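Local coordinates for protein NAD nucleotidase (Haemophilus influenzae, PDB 3ZU0) that degrades NAD to adenosine and nicotinamide riboside, acting as a nucleotide pyrophosphatase and as a 5'-nucleotidase most active on AMP, at residues S227-G232 with P242-Y247; M295-L300 with K319-L324; Q355-V360 with N420-D425; V402-Q407 with V490-K495. All coordinates share one frame; numbering follows the deposited sequence.

How the interactions relate
Interactions 1 and 2 belong to the N-terminal metal-binding half, their centres about 22 Å apart, whereas interactions 3 and 4 alternate along the chain in the C-terminal part. Interaction 2 is a buried contact made of leucine and methionine side chains with one serine CB, without any cross-segment hydrogen bond. Interaction 4 is also largely buried, yet its apolar touch is small and a lysine and a water supply the polar links. Interactions 1 and 3 are partly buried and rest on backbone hydrogen bonds, parallel pairing with tyrosine packing in the first, antiparallel pairing with a bulge in the second. Only interaction 1 includes a zinc ligand, H228; interactions 2 and 3 lie away from the annotated sites.

Interaction 1 of 4, residues S227-G232 with P242-Y247; sequences SHYLYG and PVIYEY. With ZN (zinc ion), chain D.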
loop_
_atom_site.group_PDB
_atom_site.type_symbol
_atom_site.label_atom_id
_atom_site.label_comp_id
_atom_site.label_asym_id
_atom_site.label_seq_id
_atom_site.Cartn_x
_atom_site.Cartn_y
_atom_site.Cartn_z
ATOM N N SER A 227 17.522 -0.396 11.193
ATOM C CA SER A 227 17.529 0.322 12.464
ATOM C C SER A 227 18.923 0.368 13.111
ATOM O O SER A 227 19.178 1.168 14.009
ATOM C CB SER A 227 16.457 -0.220 13.424
ATOM O OG SER A 227 16.408 -1.649 13.411
ATOM N N HIS A 228 19.833 -0.471 12.634
ATOM C CA HIS A 228 21.192 -0.476 13.166
ATOM C C HIS A 228 21.263 -0.882 14.645
ATOM O O HIS A 228 22.248 -0.570 15.317
ATOM C CB HIS A 228 21.873 0.893 12.990
ATOM C CG HIS A 228 22.080 1.307 11.561
ATOM N ND1 HIS A 228 22.971 2.297 11.200
ATOM C CD2 HIS A 228 21.501 0.888 10.411
ATOM C CE1 HIS A 228 22.934 2.467 9.890
ATOM N NE2 HIS A 228 22.051 1.622 9.386
ATOM N N TYR A 229 20.251 -1.589 15.152
ATOM C CA TYR A 229 20.273 -2.022 16.557
ATOM C C TYR A 229 21.135 -3.255 16.796
ATOM O O TYR A 229 21.019 -4.276 16.098
ATOM C CB TYR A 229 18.874 -2.349 17.084
ATOM C CG TYR A 229 17.898 -1.193 17.126
ATOM C CD1 TYR A 229 18.336 0.133 17.125
ATOM C CD2 TYR A 229 16.527 -1.438 17.181
ATOM C CE1 TYR A 229 17.421 1.177 17.164
ATOM C CE2 TYR A 229 15.614 -0.403 17.219
ATOM C CZ TYR A 229 16.062 0.893 17.204
ATOM O OH TYR A 229 15.134 1.907 17.248
ATOM N N LEU A 230 21.964 -3.176 17.828
ATOM C CA LEU A 230 22.663 -4.341 18.337
ATOM C C LEU A 230 21.667 -5.212 19.127
ATOM O O LEU A 230 21.117 -4.780 20.132
ATOM C CB LEU A 230 23.830 -3.886 19.232
ATOM C CG LEU A 230 24.606 -4.977 19.976
ATOM C CD1 LEU A 230 25.037 -6.077 19.007
ATOM C CD2 LEU A 230 25.813 -4.404 20.728
ATOM N N TYR A 231 21.402 -6.419 18.638
ATOM C CA TYR A 231 20.646 -7.407 19.388
ATOM C C TYR A 231 21.684 -8.270 20.063
ATOM O O TYR A 231 22.588 -8.792 19.392
ATOM C CB TYR A 231 19.822 -8.285 18.455
ATOM C CG TYR A 231 18.545 -7.642 17.941
ATOM C CD1 TYR A 231 18.566 -6.397 17.320
ATOM C CD2 TYR A 231 17.322 -8.298 18.059
ATOM C CE1 TYR A 231 17.374 -5.808 16.819
ATOM C CE2 TYR A 231 16.144 -7.729 17.580
ATOM C CZ TYR A 231 16.177 -6.489 16.958
ATOM O OH TYR A 231 14.996 -5.945 16.490
ATOM N N GLY A 232 21.577 -8.419 21.379
ATOM C CA GLY A 232 22.669 -8.995 22.131
ATOM C C GLY A 232 22.306 -9.908 23.273
ATOM O O GLY A 232 21.277 -10.575 23.263
ATOM N N PRO A 242 26.238 -1.196 23.067
ATOM C CA PRO A 242 24.886 -0.625 23.074
ATOM C C PRO A 242 23.793 -1.643 22.733
ATOM O O PRO A 242 23.149 -1.553 21.688
ATOM C CB PRO A 242 24.967 0.498 22.023
ATOM C CG PRO A 242 26.041 0.086 21.108
ATOM C CD PRO A 242 27.032 -0.739 21.913
ATOM N N VAL A 243 23.577 -2.607 23.627
ATOM C CA VAL A 243 22.578 -3.656 23.392
ATOM C C VAL A 243 21.155 -3.102 23.483
ATOM O O VAL A 243 20.766 -2.547 24.502
ATOM C CB VAL A 243 22.767 -4.811 24.379
ATOM C CG1 VAL A 243 21.655 -5.849 24.238
ATOM C CG2 VAL A 243 24.133 -5.456 24.152
ATOM N N ILE A 244 20.384 -3.234 22.410
ATOM C CA ILE A 244 19.009 -2.736 22.426
ATOM C C ILE A 244 17.990 -3.813 22.798
ATOM O O ILE A 244 17.092 -3.561 23.591
ATOM C CB ILE A 244 18.600 -2.108 21.095
ATOM C CG1 ILE A 244 19.528 -0.935 20.748
ATOM C CG2 ILE A 244 17.147 -1.609 21.171
ATOM C CD1 ILE A 244 19.531 0.135 21.799
ATOM N N TYR A 245 18.134 -5.003 22.219
ATOM C CA TYR A 245 17.192 -6.082 22.419
ATOM C C TYR A 245 17.951 -7.376 22.553
ATOM O O TYR A 245 19.108 -7.470 22.148
ATOM C CB TYR A 245 16.272 -6.234 21.210
ATOM C CG TYR A 245 15.257 -5.140 20.985
ATOM C CD1 TYR A 245 14.311 -4.832 21.946
ATOM C CD2 TYR A 245 15.210 -4.446 19.772
ATOM C CE1 TYR A 245 13.366 -3.846 21.735
ATOM C CE2 TYR A 245 14.248 -3.474 19.539
ATOM C CZ TYR A 245 13.332 -3.181 20.525
ATOM O OH TYR A 245 12.393 -2.204 20.311
ATOM N N GLU A 246 17.282 -8.400 23.071
ATOM C CA GLU A 246 17.897 -9.712 23.151
ATOM C C GLU A 246 18.046 -10.319 21.738
ATOM O O GLU A 246 17.196 -10.090 20.865
ATOM C CB GLU A 246 17.071 -10.627 24.060
ATOM C CG GLU A 246 17.770 -11.931 24.430
ATOM C CD GLU A 246 18.903 -11.715 25.437
ATOM O OE1 GLU A 246 18.913 -10.668 26.122
ATOM O OE2 GLU A 246 19.786 -12.591 25.530
ATOM N N TYR A 247 19.118 -11.086 21.510
ATOM C CA TYR A 247 19.314 -11.706 20.205
ATOM C C TYR A 247 18.617 -13.030 20.265
ATOM O O TYR A 247 19.082 -13.929 20.964
ATOM C CB TYR A 247 20.783 -11.933 19.851
ATOM C CG TYR A 247 20.945 -12.547 18.465
ATOM C CD1 TYR A 247 20.974 -11.744 17.329
ATOM C CD2 TYR A 247 21.064 -13.926 18.295
ATOM C CE1 TYR A 247 21.115 -12.286 16.066
ATOM C CE2 TYR A 247 21.211 -14.482 17.028
ATOM C CZ TYR A 247 21.231 -13.653 15.919
ATOM O OH TYR A 247 21.374 -14.203 14.661
HETATM ZN ZN ZN D . 21.448 1.648 7.375
#
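Y231 and Y245 form the close-packed part of this contact. Their side chains lie side by side and point the same way, with CB of Y245 over one face of the Y231 ring, 4.0 Å from its centroid, a CH-pi contact. The two rings themselves meet obliquely, planes 57° apart, and Y231 CZ approaches Y245 CD2 to 3.6 Å. On the backbone, G232 is gripped twice: its N donates to Y245 O at 2.8 Å, and its O accepts from Y247 N at 2.8 Å. The hydroxyl of Y231 is bonded to S206. The more exposed side carries I244 and P242. There I244 CG2 sits over one face of the Y229 ring, 4.3 Å from the centroid, with S227 CB over the opposite face, while L230 CD2 meets P242 CD more loosely at 4.0 Å. The carboxylate of E246 lies near G232 O without bonding it, and its OE1 forms a salt bridge with R237. Just upstream, H228 NE2 binds a zinc ion at 2.1 Å together with D20, H22 and D70, so this short parallel pairing continues from a metal-binding loop, as in the dinuclear centre of calcineurin-like metallophosphoesterases.

Interaction 2 of 4, residues M295-L300 with K319-L324; sequences MSSHKL and KALDTL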
loop_
_atom_site.group_PDB
_atom_site.type_symbol
_atom_site.label_atom_id
_atom_site.label_comp_id
_atom_site.label_asym_id
_atom_site.label_seq_id
_atom_site.Cartn_x
_atom_site.Cartn_y
_atom_site.Cartn_z
ATOM N N MET A 295 35.991 -8.593 16.543
ATOM C CA MET A 295 36.907 -7.680 17.208
ATOM C C MET A 295 38.370 -7.989 16.911
ATOM O O MET A 295 38.755 -9.146 16.782
ATOM C CB MET A 295 36.683 -7.736 18.717
ATOM C CG MET A 295 37.288 -6.582 19.456
ATOM S SD MET A 295 36.724 -6.586 21.283
ATOM C CE MET A 295 34.820 -6.152 21.032
ATOM N N SER A 296 39.182 -6.945 16.818
ATOM C CA SER A 296 40.624 -7.103 16.715
ATOM C C SER A 296 41.240 -7.203 18.102
ATOM O O SER A 296 40.735 -6.624 19.053
ATOM C CB SER A 296 41.218 -5.903 15.981
ATOM O OG SER A 296 42.625 -5.891 16.088
ATOM N N SER A 297 42.359 -7.904 18.217
ATOM C CA SER A 297 43.070 -7.953 19.489
ATOM C C SER A 297 44.198 -6.924 19.531
ATOM O O SER A 297 44.891 -6.793 20.534
ATOM C CB SER A 297 43.641 -9.355 19.723
ATOM O OG SER A 297 44.683 -9.623 18.791
ATOM N N HIS A 298 44.367 -6.184 18.441
ATOM C CA HIS A 298 45.527 -5.311 18.275
ATOM C C HIS A 298 45.402 -3.978 18.995
ATOM O O HIS A 298 46.383 -3.487 19.548
ATOM C CB HIS A 298 45.816 -5.088 16.788
ATOM C CG HIS A 298 45.988 -6.363 16.023
ATOM N ND1 HIS A 298 46.620 -7.467 16.557
ATOM C CD2 HIS A 298 45.576 -6.725 14.785
ATOM C CE1 HIS A 298 46.600 -8.451 15.675
ATOM N NE2 HIS A 298 45.975 -8.027 14.590
ATOM N N LYS A 299 44.211 -3.385 18.981
ATOM C CA LYS A 299 43.990 -2.147 19.718
ATOM C C LYS A 299 43.288 -2.410 21.042
ATOM O O LYS A 299 42.163 -2.939 21.084
ATOM C CB LYS A 299 43.208 -1.126 18.899
ATOM C CG LYS A 299 43.033 0.197 19.636
ATOM C CD LYS A 299 42.123 1.155 18.902
ATOM C CE LYS A 299 42.710 1.570 17.559
ATOM N NZ LYS A 299 41.750 2.457 16.843
ATOM N N LEU A 300 43.980 -2.059 22.122
ATOM C CA LEU A 300 43.440 -2.153 23.467
ATOM C C LEU A 300 43.959 -0.973 24.275
ATOM O O LEU A 300 44.942 -1.093 25.007
ATOM C CB LEU A 300 43.862 -3.466 24.118
ATOM C CG LEU A 300 43.326 -4.759 23.494
ATOM C CD1 LEU A 300 44.049 -5.971 24.061
ATOM C CD2 LEU A 300 41.817 -4.896 23.695
ATOM N N LYS A 319 45.402 -9.714 30.644
ATOM C CA LYS A 319 44.119 -9.910 31.323
ATOM C C LYS A 319 42.953 -9.412 30.467
ATOM O O LYS A 319 41.869 -9.987 30.487
ATOM C CB LYS A 319 44.100 -9.174 32.669
ATOM C CG LYS A 319 45.234 -9.553 33.619
ATOM C CD LYS A 319 44.721 -10.358 34.808
ATOM C CE LYS A 319 43.866 -9.504 35.733
ATOM N NZ LYS A 319 43.327 -10.296 36.873
ATOM N N ALA A 320 43.176 -8.322 29.739
ATOM C CA ALA A 320 42.142 -7.775 28.872
ATOM C C ALA A 320 41.876 -8.764 27.761
ATOM O O ALA A 320 40.726 -9.153 27.529
ATOM C CB ALA A 320 42.555 -6.425 28.308
ATOM N N LEU A 321 42.943 -9.188 27.089
ATOM C CA LEU A 321 42.819 -10.163 26.015
ATOM C C LEU A 321 42.164 -11.446 26.495
ATOM O O LEU A 321 41.223 -11.939 25.872
ATOM C CB LEU A 321 44.173 -10.459 25.371
ATOM C CG LEU A 321 44.403 -9.722 24.053
ATOM C CD1 LEU A 321 45.832 -9.900 23.529
ATOM C CD2 LEU A 321 43.375 -10.174 23.020
ATOM N N ASP A 322 42.644 -11.985 27.610
ATOM C CA ASP A 322 42.112 -13.245 28.125
ATOM C C ASP A 322 40.615 -13.185 28.426
ATOM O O ASP A 322 39.908 -14.177 28.264
ATOM C CB ASP A 322 42.889 -13.707 29.363
ATOM C CG ASP A 322 44.358 -14.023 29.061
ATOM O OD1 ASP A 322 44.725 -14.187 27.869
ATOM O OD2 ASP A 322 45.148 -14.117 30.029
ATOM N N THR A 323 40.131 -12.026 28.873
ATOM C CA THR A 323 38.708 -11.866 29.170
ATOM C C THR A 323 37.858 -11.990 27.897
ATOM O O THR A 323 36.881 -12.729 27.865
ATOM C CB THR A 323 38.411 -10.514 29.858
ATOM O OG1 THR A 323 38.921 -10.533 31.196
ATOM C CG2 THR A 323 36.909 -10.248 29.903
ATOM N N LEU A 324 38.246 -11.262 26.854
ATOM C CA LEU A 324 37.574 -11.345 25.564
ATOM C C LEU A 324 37.557 -12.781 25.003
ATOM O O LEU A 324 36.542 -13.238 24.469
ATOM C CB LEU A 324 38.255 -10.406 24.574
ATOM C CG LEU A 324 38.191 -8.908 24.909
ATOM C CD1 LEU A 324 39.171 -8.126 24.048
ATOM C CD2 LEU A 324 36.778 -8.371 24.747
#
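The end of strand 284-295 and the loop after it pack here against helix 314-325, through M295 and L300 on one side and L321 and L324, one turn apart, on the helix. L300 reaches both leucines with separate branches. Its CD1 meets CG of L321 at 3.8 Å, the two side chains crossing at about a right angle, and its CD2 lies 4.2 Å from CD1 of L324, which slides past it in the opposite direction. M295 approaches L324 with its sulfur: SD is 3.9 Å from L324 CD2 and nearly as close to CD1, so it faces the forked end of the leucine, again at about a right angle. Extended chi1 and chi2 carry SD to the leucine, and chi3 (-68°) sets the terminal methyl to one side. At the more exposed margin S297 touches the helix by carbon alone, its CB only 3.4 Å from CD2 of L321, tighter than usual van der Waals contact; its OG bonds instead to D333. The loop keeps its own shape by an ST turn, in which S296 OG accepts from H298 N at 2.9 Å. Strands 37-44 and 27-34 add V41 against L300, I43 against M295 and L34 against L324, enlarging the apolar cluster. With only aliphatic carbons and a thioether meeting across the segments, the contact depends on complementary shape and removal of apolar surface from water, while the polar groups of the loop find partners partly within the loop and partly beyond it.

Interaction 3 of 4, residues Q355-V360 with N420-D425; sequences QEIVGV and NVTFND
Four backbone hydrogen bonds, one of them weak, join the segments, starting where F423 N donates to E356 O at 2.9 Å. V421 is bonded through both its polar backbone atoms: its O accepts from V358 N at 2.8 Å and more weakly from G359 N at 3.4 Å, and its N donates to G359 O at 2.8 Å. Two successive residues, V358 and G359, thus face one, V421: a classic beta bulge in the antiparallel pairing of strands 357-362 and 419-422, with strand 559-560 on the other side of 357-362. Apolar contacts divide among different residues. CG2 of V358 packs on CG1 of V421 at 3.8 Å, and helix 545-555 adds I550 and F549 to these valines. I357, with CG1 anti to its carbonyl carbon (chi1 -55°), sends CD1 across N420 to touch its CB at 3.6 Å. A mixed contact is made by V360 and N420, which run side by side, the valine methyl CG2 3.6 Å from the amide oxygen OD1. Within 420-425, side-chain bonds start helix 423-429 as a capping box: T422 OG1, at the N-cap, accepts from D425 N at 2.9 Å, while D425 OD2 receives T422 N from above the carboxylate plane.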
loop_
_atom_site.group_PDB
_atom_site.type_symbol
_atom_site.label_atom_id
_atom_site.label_comp_id
_atom_site.label_asym_id
_atom_site.label_seq_id
_atom_site.Cartn_x
_atom_site.Cartn_y
_atom_site.Cartn_z
ATOM N N GLN A 355 46.343 12.152 -1.235
ATOM C CA GLN A 355 47.618 12.859 -1.328
ATOM C C GLN A 355 47.402 14.279 -1.859
ATOM O O GLN A 355 48.228 15.164 -1.644
ATOM C CB GLN A 355 48.590 12.116 -2.259
ATOM C CG GLN A 355 48.962 10.700 -1.826
ATOM C CD GLN A 355 49.825 9.982 -2.879
ATOM O OE1 GLN A 355 49.861 10.390 -4.049
ATOM N NE2 GLN A 355 50.526 8.914 -2.463
ATOM N N GLU A 356 46.293 14.485 -2.559
ATOM C CA GLU A 356 46.058 15.744 -3.255
ATOM C C GLU A 356 45.458 16.803 -2.329
ATOM O O GLU A 356 44.326 16.653 -1.863
ATOM C CB GLU A 356 45.160 15.497 -4.473
ATOM C CG GLU A 356 44.618 16.741 -5.183
ATOM C CD GLU A 356 45.655 17.444 -6.026
ATOM O OE1 GLU A 356 46.861 17.124 -5.887
ATOM O OE2 GLU A 356 45.262 18.322 -6.832
ATOM N N ILE A 357 46.222 17.859 -2.045
ATOM C CA ILE A 357 45.697 18.970 -1.244
ATOM C C ILE A 357 45.014 19.946 -2.179
ATOM O O ILE A 357 45.622 20.385 -3.158
ATOM C CB ILE A 357 46.801 19.726 -0.495
ATOM C CG1 ILE A 357 47.644 18.784 0.363
ATOM C CG2 ILE A 357 46.201 20.836 0.360
ATOM C CD1 ILE A 357 46.895 18.163 1.489
ATOM N N VAL A 358 43.754 20.282 -1.888
ATOM C CA VAL A 358 42.972 21.167 -2.744
ATOM C C VAL A 358 42.850 22.563 -2.132
ATOM O O VAL A 358 42.408 23.503 -2.792
ATOM C CB VAL A 358 41.548 20.608 -3.031
ATOM C CG1 VAL A 358 41.626 19.283 -3.782
ATOM C CG2 VAL A 358 40.752 20.438 -1.743
ATOM N N GLY A 359 43.238 22.700 -0.868
ATOM C CA GLY A 359 43.203 24.003 -0.238
ATOM C C GLY A 359 43.515 23.982 1.233
ATOM O O GLY A 359 43.859 22.936 1.809
ATOM N N VAL A 360 43.387 25.156 1.843
ATOM C CA VAL A 360 43.668 25.331 3.252
ATOM C C VAL A 360 42.623 26.208 3.894
ATOM O O VAL A 360 42.283 27.270 3.377
ATOM C CB VAL A 360 45.058 25.987 3.455
ATOM C CG1 VAL A 360 45.354 26.138 4.936
ATOM C CG2 VAL A 360 46.124 25.141 2.777
ATOM N N ASN A 420 44.945 21.583 5.993
ATOM C CA ASN A 420 44.811 21.121 4.626
ATOM C C ASN A 420 43.455 20.458 4.370
ATOM O O ASN A 420 42.940 19.724 5.221
ATOM C CB ASN A 420 45.961 20.169 4.295
ATOM C CG ASN A 420 47.313 20.848 4.395
ATOM O OD1 ASN A 420 47.439 22.035 4.115
ATOM N ND2 ASN A 420 48.327 20.100 4.797
ATOM N N VAL A 421 42.866 20.748 3.212
ATOM C CA VAL A 421 41.668 20.037 2.762
ATOM C C VAL A 421 42.088 19.169 1.577
ATOM O O VAL A 421 42.570 19.678 0.568
ATOM C CB VAL A 421 40.568 21.010 2.324
ATOM C CG1 VAL A 421 39.364 20.258 1.778
ATOM C CG2 VAL A 421 40.174 21.933 3.476
ATOM N N THR A 422 41.933 17.861 1.710
ATOM C CA THR A 422 42.321 16.931 0.650
ATOM C C THR A 422 41.188 16.662 -0.330
ATOM O O THR A 422 40.034 16.990 -0.076
ATOM C CB THR A 422 42.737 15.569 1.205
ATOM O OG1 THR A 422 41.597 14.943 1.795
ATOM C CG2 THR A 422 43.831 15.721 2.262
ATOM N N PHE A 423 41.536 16.056 -1.455
ATOM C CA PHE A 423 40.560 15.627 -2.429
ATOM C C PHE A 423 39.535 14.704 -1.751
ATOM O O PHE A 423 38.340 14.805 -2.017
ATOM C CB PHE A 423 41.274 14.899 -3.570
ATOM C CG PHE A 423 40.351 14.314 -4.592
ATOM C CD1 PHE A 423 39.815 13.049 -4.410
ATOM C CD2 PHE A 423 40.041 15.022 -5.746
ATOM C CE1 PHE A 423 38.973 12.503 -5.352
ATOM C CE2 PHE A 423 39.189 14.489 -6.700
ATOM C CZ PHE A 423 38.657 13.228 -6.508
ATOM N N ASN A 424 40.005 13.821 -0.871
ATOM C CA ASN A 424 39.127 12.887 -0.168
ATOM C C ASN A 424 38.209 13.591 0.839
ATOM O O ASN A 424 37.068 13.198 1.009
ATOM C CB ASN A 424 39.933 11.792 0.524
ATOM C CG ASN A 424 40.452 10.766 -0.454
ATOM O OD1 ASN A 424 40.431 10.981 -1.663
ATOM N ND2 ASN A 424 40.903 9.651 0.052
ATOM N N ASP A 425 38.713 14.635 1.489
ATOM C CA ASP A 425 37.878 15.447 2.365
ATOM C C ASP A 425 36.659 15.962 1.611
ATOM O O ASP A 425 35.533 15.874 2.097
ATOM C CB ASP A 425 38.663 16.632 2.959
ATOM C CG ASP A 425 39.701 16.198 3.984
ATOM O OD1 ASP A 425 39.500 15.138 4.621
ATOM O OD2 ASP A 425 40.725 16.914 4.150
#

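Interaction 4 of 4, residues V402-Q407 with V490-K495; sequences VDLTIQ and VEVLNK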
loop_
_atom_site.group_PDB
_atom_site.type_symbol
_atom_site.label_atom_id
_atom_site.label_comp_id
_atom_site.label_asym_id
_atom_site.label_seq_id
_atom_site.Cartn_x
_atom_site.Cartn_y
_atom_site.Cartn_z
ATOM N N VAL A 402 23.297 34.447 -7.860
ATOM C CA VAL A 402 22.230 34.053 -6.948
ATOM C C VAL A 402 22.100 35.029 -5.762
ATOM O O VAL A 402 23.092 35.593 -5.320
ATOM C CB VAL A 402 22.477 32.588 -6.469
ATOM C CG1 VAL A 402 22.059 32.406 -5.058
ATOM C CG2 VAL A 402 21.781 31.580 -7.390
ATOM N N ASP A 403 20.879 35.238 -5.264
ATOM C CA ASP A 403 20.649 36.074 -4.089
ATOM C C ASP A 403 20.874 35.347 -2.767
ATOM O O ASP A 403 21.041 35.977 -1.719
ATOM C CB ASP A 403 19.223 36.623 -4.085
ATOM C CG ASP A 403 18.982 37.638 -5.193
ATOM O OD1 ASP A 403 19.753 38.618 -5.283
ATOM O OD2 ASP A 403 18.029 37.443 -5.982
ATOM N N LEU A 404 20.912 34.023 -2.807
ATOM C CA LEU A 404 20.634 33.266 -1.596
ATOM C C LEU A 404 20.778 31.797 -1.920
ATOM O O LEU A 404 20.362 31.369 -2.990
ATOM C CB LEU A 404 19.192 33.598 -1.254
ATOM C CG LEU A 404 18.206 33.194 -0.187
ATOM C CD1 LEU A 404 16.981 34.047 -0.466
ATOM C CD2 LEU A 404 17.858 31.728 -0.265
ATOM N N THR A 405 21.402 31.033 -1.026
ATOM C CA THR A 405 21.464 29.579 -1.176
ATOM C C THR A 405 20.981 28.899 0.090
ATOM O O THR A 405 21.128 29.445 1.184
ATOM C CB THR A 405 22.883 29.050 -1.433
ATOM O OG1 THR A 405 23.732 29.420 -0.342
ATOM C CG2 THR A 405 23.445 29.560 -2.743
ATOM N N ILE A 406 20.398 27.713 -0.077
ATOM C CA ILE A 406 19.963 26.866 1.027
ATOM C C ILE A 406 20.534 25.467 0.837
ATOM O O ILE A 406 20.450 24.916 -0.257
ATOM C CB ILE A 406 18.433 26.723 1.052
ATOM C CG1 ILE A 406 17.764 28.090 1.146
ATOM C CG2 ILE A 406 17.986 25.792 2.204
ATOM C CD1 ILE A 406 18.482 29.039 2.101
ATOM N N GLN A 407 21.108 24.906 1.906
ATOM C CA GLN A 407 21.682 23.569 1.894
ATOM C C GLN A 407 21.165 22.832 3.111
ATOM O O GLN A 407 21.084 23.404 4.198
ATOM C CB GLN A 407 23.222 23.640 1.932
ATOM C CG GLN A 407 23.940 22.289 2.107
ATOM C CD GLN A 407 23.936 21.471 0.838
ATOM O OE1 GLN A 407 23.449 21.922 -0.192
ATOM N NE2 GLN A 407 24.486 20.267 0.898
ATOM N N VAL A 490 13.413 36.472 9.227
ATOM C CA VAL A 490 14.337 36.094 8.163
ATOM C C VAL A 490 14.909 37.355 7.535
ATOM O O VAL A 490 14.166 38.303 7.281
ATOM C CB VAL A 490 13.611 35.308 7.053
ATOM C CG1 VAL A 490 14.576 34.921 5.937
ATOM C CG2 VAL A 490 12.933 34.066 7.633
ATOM N N GLU A 491 16.219 37.364 7.284
ATOM C CA GLU A 491 16.873 38.476 6.589
ATOM C C GLU A 491 17.663 37.999 5.381
ATOM O O GLU A 491 18.294 36.946 5.414
ATOM C CB GLU A 491 17.818 39.217 7.527
ATOM C CG GLU A 491 17.137 39.915 8.683
ATOM C CD GLU A 491 18.111 40.225 9.802
ATOM O OE1 GLU A 491 18.870 41.225 9.687
ATOM O OE2 GLU A 491 18.122 39.453 10.790
ATOM N N VAL A 492 17.620 38.777 4.311
ATOM C CA VAL A 492 18.407 38.501 3.122
ATOM C C VAL A 492 19.433 39.610 2.904
ATOM O O VAL A 492 19.140 40.785 3.134
ATOM C CB VAL A 492 17.514 38.337 1.882
ATOM C CG1 VAL A 492 18.354 38.063 0.645
ATOM C CG2 VAL A 492 16.521 37.201 2.102
ATOM N N LEU A 493 20.637 39.227 2.480
ATOM C CA LEU A 493 21.724 40.169 2.258
ATOM C C LEU A 493 21.527 40.884 0.934
ATOM O O LEU A 493 21.456 40.244 -0.117
ATOM C CB LEU A 493 23.066 39.441 2.236
ATOM C CG LEU A 493 24.325 40.253 1.912
ATOM C CD1 LEU A 493 24.654 41.206 3.045
ATOM C CD2 LEU A 493 25.504 39.325 1.647
ATOM N N ASN A 494 21.424 42.211 0.982
ATOM C CA ASN A 494 21.364 42.987 -0.247
ATOM C C ASN A 494 22.685 42.890 -0.982
ATOM O O ASN A 494 23.717 43.344 -0.502
ATOM C CB ASN A 494 21.034 44.454 0.027
ATOM C CG ASN A 494 20.865 45.256 -1.255
ATOM O OD1 ASN A 494 21.837 45.515 -1.976
ATOM N ND2 ASN A 494 19.623 45.640 -1.555
ATOM N N LYS A 495 22.643 42.283 -2.154
ATOM C CA LYS A 495 23.850 42.035 -2.922
ATOM C C LYS A 495 24.393 43.331 -3.515
ATOM O O LYS A 495 25.437 43.827 -3.091
ATOM C CB LYS A 495 23.537 41.031 -4.029
ATOM C CG LYS A 495 24.648 40.058 -4.323
ATOM C CD LYS A 495 24.182 39.066 -5.370
ATOM C CE LYS A 495 25.159 37.925 -5.513
ATOM N NZ LYS A 495 24.763 37.122 -6.687
HETATM O O HOH W 1 22.805 38.150 -1.571
#
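L404 crosses V492 at about a right angle, its CD1 4.1 Å from CG2 of the valine, a light touch that joins two sheets of the C-terminal nucleotidase domain. Strand 404-408 belongs to the mixed sheet that also holds 508-514, whereas 487-493 lies in another with 472-476. The leucine runs extended, CG opposite its backbone N (chi1 179°) and chi2 likewise near 180°, which carries the methyl to the valine. I472 also packs on L404, and Y509 on V492, so the pair sits among further apolar side chains. The other valine methyl, CG1, comes within 4.1 Å of D403 O. That carbonyl is linked to the second segment by a water that donates to D403 O at 2.8 Å and to L493 O at 2.9 Å, bridging two backbone acceptors. D403 OD2 accepts from L510 N, while OD1 lies near the K495 chain without touching its NZ. At the exposed end K495, extended beyond CG, reaches V402 at the start of the other segment. Two main-chain carbonyls, of V402 and K400, accept from its ammonium, probably favouring the charged form. K495 NZ meets V402 O at 2.6 Å, from above the carbonyl plane and 42° out of it.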